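Local coordinates for protein beta-hexosaminidase Amuc_2018 (Akkermansia muciniphila, PDB 6JEB) that hydrolyses terminal non-reducing N-acetylglucosamine and N-acetylgalactosamine residues from glycans and chitobiose, as a zinc-containing family 20 glycoside hydrolase of a mucin-degrading bacterium, at residues A[432-435]-A[436-439]; A[413-416]-A[417-420]. All coordinates share one frame; numbering follows the deposited sequence.

Contact 1: residues A[432-435]-A[436-439]; sequences RSWE and NFRR
W434 O takes the backbone N-H of R438 at 2.8 Å, nearly straight at the hydrogen (168°). This bond belongs to the first turn of helix 434-452, which opens after the N-cap residue S433. S433 OG accepts from N436 N at 3.0 Å and so caps a backbone N-H that has no helical carbonyl before it. Its chi1 of 82° places the hydroxyl between the backbone N and the carbonyl carbon, where it can turn back to that N-H. The carbonyl of S433 then starts the regular helical bonding by accepting from F437 N.

On one flank, R438 crosses the W434 indole at about a right angle. R438 CB sits over one face of the six-membered ring, 4.3 Å from its centroid, a CH-pi contact. The guanidinium plane stands 82° from the ring plane. Water 1 accepts from W434 NE1 at 2.9 Å, in the indole plane, and also from R438 NH1, joining the two side chains. In the conformer given, the E435 carboxylate lies beside the R438 guanidinium as a salt bridge, but E435 has two conformers and the pairing is doubtful. W434 CZ3 also meets the edge of the F437 ring at CD2, 3.7 Å away.

On another flank, R439 NE and NH2 both grip N436 OD1 from the same face of the amide, NH2 at 2.8 Å. R439 also binds Y4 O.

The S433 cap thus satisfies the N436 N-H at the start of helix 434-452. The acidic E435 in this turn would probably suit the helix dipole, while the R439 grip fixes the N436 amide beside the N-terminal residues.

Contact 2: residues A[413-416]-A[417-420]; sequences RAYP and RACA
R413 O and the R417 side chain carry the polar part of this contact. R417 NH2 donates to R413 O at 2.9 Å, with the oxygen near the guanidinium plane. The R417 chain bends at chi3 (-60°), which helps bring NH2 to the R413 carbonyl. Water 2 donates to the same carbonyl at 2.8 Å and accepts from both R417 N and R417 NE. R413 O is thus held twice, and the water ties the backbone of R417 to its own side chain. R417 NH2 also binds F355 O, and R413 forms a salt bridge to E463.

One backbone bond spans the break between the helices: A418 N reaches A414 O at 2.8 Å. Another opens helix 417-426, where C419 N donates to P416 O at 2.9 Å from above the carbonyl plane. The peptide bond before P416 is cis, and the chain turns there.

The apolar contacts gather at the Y415 ring. A418 CB lies over one face, offset toward the rim, as a CH-pi contact 4.0 Å from the centroid. C419 SG comes at the ring edge, in its plane, 3.8 Å from Y415 CD1. This is a sulfur-aromatic contact.

The turn links helix 407-414 to helix 417-426, which follow barrel strand 392-399. Y415 packs on helix 106-118, P416 and C419 on helix 434-452, and A420 on helix 372-376.

In the fold
Contact 2 comes first along the chain and contact 1 follows, their centres about 14 Å apart. Helix 417-426, begun in contact 2, leads to helix 434-452, begun in contact 1. The two helices touch where the F437 ring packs on C419 and A420, with F437 CZ 3.5 Å from A420 N. Helix 372-376 borders both contacts. Contact 2 is buried in the TIM-barrel catalytic domain. There R413 NH1 binds the backbone oxygen of D354, a substrate-binding residue, and the R417 side chain lies about 4 Å from that of L353, another one. Contact 1 lies further out, at the surface, where it meets Q3 and Y4 near the N-terminus.

Contact 1: residues A[432-435]-A[436-439]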
# COMPACT_ATOMS: atom_id res chain seq x y z
N ARG A 432 -12.52 0.33 -19.36
CA ARG A 432 -11.43 1.26 -19.12
C ARG A 432 -11.01 1.96 -20.41
O ARG A 432 -10.94 1.33 -21.47
CB ARG A 432 -10.23 0.54 -18.50
CG ARG A 432 -10.48 0.12 -17.06
CD ARG A 432 -9.23 -0.47 -16.43
NE ARG A 432 -8.12 0.48 -16.42
CZ ARG A 432 -6.85 0.15 -16.22
NH1 ARG A 432 -6.53 -1.11 -15.98
NH2 ARG A 432 -5.92 1.10 -16.24
N SER A 433 -10.76 3.26 -20.31
CA SER A 433 -10.14 4.02 -21.38
C SER A 433 -9.55 5.29 -20.80
O SER A 433 -10.10 5.87 -19.86
CB SER A 433 -11.12 4.35 -22.52
OG SER A 433 -11.90 5.49 -22.24
N TRP A 434 -8.41 5.70 -21.35
CA TRP A 434 -7.78 6.93 -20.88
C TRP A 434 -8.70 8.13 -21.09
O TRP A 434 -8.84 8.98 -20.19
CB TRP A 434 -6.44 7.14 -21.59
CG TRP A 434 -5.86 8.50 -21.38
CD1 TRP A 434 -5.65 9.45 -22.34
CD2 TRP A 434 -5.43 9.08 -20.14
NE1 TRP A 434 -5.11 10.58 -21.78
CE2 TRP A 434 -4.96 10.38 -20.43
CE3 TRP A 434 -5.39 8.63 -18.82
CZ2 TRP A 434 -4.46 11.23 -19.45
CZ3 TRP A 434 -4.89 9.48 -17.84
CH2 TRP A 434 -4.43 10.77 -18.16
N GLU A 435 -9.37 8.19 -22.24
CA GLU A 435 -10.25 9.33 -22.53
C GLU A 435 -11.35 9.44 -21.48
O GLU A 435 -11.62 10.53 -20.97
CB GLU A 435 -10.83 9.21 -23.93
CG GLU A 435 -9.80 9.45 -25.03
CD GLU A 435 -9.13 10.80 -24.91
OE1 GLU A 435 -9.84 11.80 -24.66
OE2 GLU A 435 -7.89 10.86 -25.05
N ASN A 436 -12.00 8.32 -21.16
CA ASN A 436 -13.07 8.38 -20.17
C ASN A 436 -12.53 8.72 -18.79
O ASN A 436 -13.12 9.53 -18.06
CB ASN A 436 -13.85 7.07 -20.13
CG ASN A 436 -15.13 7.19 -19.32
OD1 ASN A 436 -15.98 8.04 -19.61
ND2 ASN A 436 -15.28 6.33 -18.31
N PHE A 437 -11.41 8.11 -18.41
CA PHE A 437 -10.83 8.39 -17.10
C PHE A 437 -10.46 9.86 -16.97
O PHE A 437 -10.76 10.50 -15.96
CB PHE A 437 -9.60 7.51 -16.87
CG PHE A 437 -8.86 7.83 -15.59
CD1 PHE A 437 -9.31 7.34 -14.37
CD2 PHE A 437 -7.74 8.65 -15.62
CE1 PHE A 437 -8.63 7.64 -13.19
CE2 PHE A 437 -7.06 8.96 -14.45
CZ PHE A 437 -7.51 8.46 -13.23
N ARG A 438 -9.80 10.41 -18.00
CA ARG A 438 -9.40 11.81 -17.97
C ARG A 438 -10.60 12.74 -17.84
O ARG A 438 -10.56 13.73 -17.11
CB ARG A 438 -8.59 12.14 -19.23
CG ARG A 438 -7.97 13.51 -19.26
CD ARG A 438 -7.42 13.82 -20.64
NE ARG A 438 -8.49 14.11 -21.59
CZ ARG A 438 -8.48 13.74 -22.86
NH1 ARG A 438 -7.46 13.05 -23.35
NH2 ARG A 438 -9.50 14.05 -23.65
N ARG A 439 -11.70 12.42 -18.54
CA ARG A 439 -12.92 13.20 -18.42
C ARG A 439 -13.41 13.21 -16.98
O ARG A 439 -13.70 14.28 -16.41
CB ARG A 439 -14.00 12.61 -19.33
CG ARG A 439 -15.39 13.22 -19.10
CD ARG A 439 -16.49 12.46 -19.85
NE ARG A 439 -16.71 11.11 -19.34
CZ ARG A 439 -17.46 10.82 -18.28
NH1 ARG A 439 -18.05 11.79 -17.59
NH2 ARG A 439 -17.61 9.56 -17.90
O HOH W 1 -4.60 13.17 -22.89

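Contact 2: residues A[413-416]-A[417-420]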
# COMPACT_ATOMS: atom_id res chain seq x y z
N ARG A 413 1.93 13.86 -4.22
CA ARG A 413 2.43 12.79 -5.08
C ARG A 413 1.48 11.60 -5.17
O ARG A 413 1.43 10.94 -6.21
CB ARG A 413 3.85 12.37 -4.69
CG ARG A 413 4.84 13.49 -4.98
CD ARG A 413 6.22 13.05 -5.47
NE ARG A 413 6.96 14.22 -5.93
CZ ARG A 413 8.18 14.22 -6.48
NH1 ARG A 413 8.84 13.08 -6.65
NH2 ARG A 413 8.73 15.37 -6.86
N ALA A 414 0.69 11.34 -4.13
CA ALA A 414 -0.22 10.19 -4.18
C ALA A 414 -1.35 10.41 -5.18
O ALA A 414 -1.72 9.47 -5.89
CB ALA A 414 -0.77 9.88 -2.79
N TYR A 415 -1.91 11.63 -5.23
CA TYR A 415 -3.06 11.96 -6.08
C TYR A 415 -2.65 12.92 -7.19
O TYR A 415 -1.79 13.78 -6.98
CB TYR A 415 -4.20 12.58 -5.25
CG TYR A 415 -4.84 11.54 -4.36
CD1 TYR A 415 -5.89 10.76 -4.84
CD2 TYR A 415 -4.35 11.29 -3.09
CE1 TYR A 415 -6.44 9.77 -4.06
CE2 TYR A 415 -4.91 10.30 -2.29
CZ TYR A 415 -5.95 9.54 -2.79
OH TYR A 415 -6.51 8.55 -2.02
N PRO A 416 -3.25 12.82 -8.38
CA PRO A 416 -4.35 11.91 -8.76
C PRO A 416 -3.93 10.52 -9.23
O PRO A 416 -4.81 9.77 -9.65
CB PRO A 416 -5.01 12.65 -9.93
CG PRO A 416 -3.86 13.33 -10.59
CD PRO A 416 -3.01 13.82 -9.43
N ARG A 417 -2.64 10.16 -9.19
CA ARG A 417 -2.27 8.83 -9.68
C ARG A 417 -2.97 7.71 -8.91
O ARG A 417 -3.31 6.68 -9.51
CB ARG A 417 -0.76 8.65 -9.73
CG ARG A 417 -0.13 9.43 -10.89
CD ARG A 417 1.39 9.41 -10.85
NE ARG A 417 1.89 10.01 -9.62
CZ ARG A 417 3.18 10.10 -9.30
NH1 ARG A 417 4.11 9.67 -10.15
NH2 ARG A 417 3.53 10.65 -8.15
N ALA A 418 -3.23 7.90 -7.62
CA ALA A 418 -3.97 6.88 -6.87
C ALA A 418 -5.35 6.63 -7.47
O ALA A 418 -5.87 5.51 -7.36
CB ALA A 418 -4.08 7.25 -5.39
N CYS A 419 -5.96 7.64 -8.09
CA CYS A 419 -7.24 7.44 -8.77
C CYS A 419 -7.09 6.47 -9.93
O CYS A 419 -7.98 5.64 -10.17
CB CYS A 419 -7.78 8.78 -9.30
SG CYS A 419 -7.88 10.09 -8.06
N ALA A 420 -5.99 6.58 -10.67
CA ALA A 420 -5.73 5.67 -11.78
C ALA A 420 -5.45 4.26 -11.27
O ALA A 420 -5.95 3.28 -11.84
CB ALA A 420 -4.57 6.19 -12.64
O HOH W 2 -0.17 11.62 -8.42